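Local coordinates for 2-oxoglutarate dehydrogenase E3 component (PDB 2YQU) that catalyses, as a flavin-dependent lipoamide dehydrogenase, the oxidation of protein-bound dihydrolipoyl groups, probably passing the electrons through a redox-active disulfide and then FAD to NAD+, at the interface of chains A and B. Residues are numbered along the deposited sequence; one frame, centred on the assembly and turned at random. Chains: chain A/B, 2-oxoglutarate dehydrogenase E3 component.

The interface of chains A and B. Residues chain A 40, 45-46, 49, 341; chain B 375, 434-436.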
loop_
_atom_site.group_PDB
_atom_site.type_symbol
_atom_site.label_atom_id
_atom_site.label_comp_id
_atom_site.label_asym_id
_atom_site.label_seq_id
_atom_site.Cartn_x
_atom_site.Cartn_y
_atom_site.Cartn_z
ATOM N N CYS A 40 -1.137 7.450 21.918
ATOM C CA CYS A 40 -1.067 7.335 20.462
ATOM C C CYS A 40 -1.426 8.638 19.750
ATOM O O CYS A 40 -0.675 9.132 18.907
ATOM C CB CYS A 40 -1.998 6.225 19.974
ATOM S SG CYS A 40 -1.863 5.912 18.205
ATOM N N CYS A 45 1.732 7.872 17.922
ATOM C CA CYS A 45 1.598 7.491 16.515
ATOM C C CYS A 45 1.295 8.676 15.612
ATOM O O CYS A 45 1.913 8.840 14.577
ATOM C CB CYS A 45 0.480 6.443 16.322
ATOM S SG CYS A 45 0.070 5.379 17.728
ATOM N N ILE A 46 0.316 9.486 15.994
ATOM C CA ILE A 46 -0.183 10.521 15.104
ATOM C C ILE A 46 0.836 11.646 14.899
ATOM O O ILE A 46 1.194 11.917 13.762
ATOM C CB ILE A 46 -1.567 11.024 15.555
ATOM C CG1 ILE A 46 -2.595 9.889 15.424
ATOM C CG2 ILE A 46 -1.992 12.252 14.756
ATOM C CD1 ILE A 46 -2.724 9.291 14.010
ATOM N N LYS A 49 3.997 10.213 13.024
ATOM C CA LYS A 49 3.773 9.960 11.593
ATOM C C LYS A 49 3.625 11.255 10.794
ATOM O O LYS A 49 4.075 11.323 9.653
ATOM C CB LYS A 49 2.613 8.982 11.352
ATOM C CG LYS A 49 3.090 7.533 11.088
ATOM C CD LYS A 49 4.204 7.086 12.069
ATOM C CE LYS A 49 3.694 6.418 13.292
ATOM N NZ LYS A 49 4.784 6.219 14.349
ATOM N N TYR A 341 7.884 3.364 10.558
ATOM C CA TYR A 341 7.428 4.293 9.506
ATOM C C TYR A 341 8.523 5.248 9.010
ATOM O O TYR A 341 8.269 6.395 8.631
ATOM C CB TYR A 341 6.191 5.034 9.988
ATOM C CG TYR A 341 5.030 4.083 10.130
ATOM C CD1 TYR A 341 4.587 3.666 11.379
ATOM C CD2 TYR A 341 4.430 3.534 9.005
ATOM C CE1 TYR A 341 3.531 2.758 11.499
ATOM C CE2 TYR A 341 3.387 2.630 9.120
ATOM C CZ TYR A 341 2.933 2.265 10.366
ATOM O OH TYR A 341 1.902 1.357 10.445
ATOM N N ARG B 375 -3.646 8.574 9.245
ATOM C CA ARG B 375 -2.495 8.530 8.348
ATOM C C ARG B 375 -2.605 9.498 7.166
ATOM O O ARG B 375 -1.650 10.205 6.850
ATOM C CB ARG B 375 -2.274 7.104 7.836
ATOM C CG ARG B 375 -0.959 6.900 7.117
ATOM C CD ARG B 375 0.281 7.130 7.985
ATOM N NE ARG B 375 1.519 6.812 7.270
ATOM C CZ ARG B 375 1.972 5.580 7.046
ATOM N NH1 ARG B 375 3.097 5.405 6.375
ATOM N NH2 ARG B 375 1.322 4.516 7.485
ATOM N N HIS B 434 -2.039 0.670 12.665
ATOM C CA HIS B 434 -2.325 2.072 12.905
ATOM C C HIS B 434 -0.990 2.806 13.035
ATOM O O HIS B 434 -0.076 2.293 13.685
ATOM C CB HIS B 434 -3.132 2.254 14.193
ATOM C CG HIS B 434 -3.427 3.684 14.524
ATOM N ND1 HIS B 434 -4.571 4.323 14.104
ATOM C CD2 HIS B 434 -2.717 4.603 15.223
ATOM C CE1 HIS B 434 -4.557 5.574 14.532
ATOM N NE2 HIS B 434 -3.440 5.770 15.210
ATOM N N PRO B 435 -0.858 3.991 12.443
ATOM C CA PRO B 435 -1.837 4.567 11.520
ATOM C C PRO B 435 -1.465 4.237 10.074
ATOM O O PRO B 435 -0.323 4.474 9.692
ATOM C CB PRO B 435 -1.708 6.072 11.769
ATOM C CG PRO B 435 -0.341 6.255 12.423
ATOM C CD PRO B 435 0.265 4.912 12.687
ATOM N N SER B 436 -2.413 3.723 9.292
ATOM C CA SER B 436 -2.138 3.329 7.918
ATOM C C SER B 436 -3.352 3.583 7.035
ATOM O O SER B 436 -4.484 3.603 7.502
ATOM C CB SER B 436 -1.731 1.856 7.862
ATOM O OG SER B 436 -2.839 1.003 8.087
HETATM O O HOH W 1 1.526 0.259 12.899
#
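The imidazole of B:His434 meets the redox-active disulfide of A:Cys40 and A:Cys45, a worked example of an active site completed only when two subunits join. The two sulfurs are bonded at 2.1 Å between A:Cys40 SG and A:Cys45 SG. Turned anti to its backbone N (chi1 -175°), A:Cys40 SG points at B:His434, 3.4 Å from CD2 with NE2 equally near, while A:Cys45 SG sits in plane at the ring's edge. B:His434 is the family's acid-base histidine, probably serving the A:Cys40 thiol and the dithiol substrate during turnover.

Apolar packing steadies this meeting. Following a cis peptide bond, B:Pro435 folds back so that its CB covers one face of the B:His434 ring, 3.8 Å above the plane. A:Ile46 CD1 reaches both residues, and the aliphatic chain of A:Lys49, bent at chi2 and chi3, crosses the proline at about a right angle, with A:Lys49 CE 3.8 Å from B:Pro435 CD.

Within chain B, B:Arg375 NH2 donates to a lone pair of the B:Pro435 carbonyl O at 2.8 Å, fixing the guanidinium against A:Tyr341. NH2 comes in above the ring's rim at CD2 and CE2, the group steeply turned (planes 72° apart). An alanine in place of B:Arg375 would probably leave that carbonyl without this donor and open a gap beside the tyrosine. The polar link across is a water joining A:Tyr341 OH (2.7 Å) to B:His434 O.

In the fold, the disulfide joins helix 38-43 to the start of helix 45-63 in chain A, which also contributes A:Tyr341 from the loop after strand 338-340; chain B supplies helix 374-379 and the loop before helix 438-449, from its dimerisation domain. Two-fold symmetry repeats the arrangement.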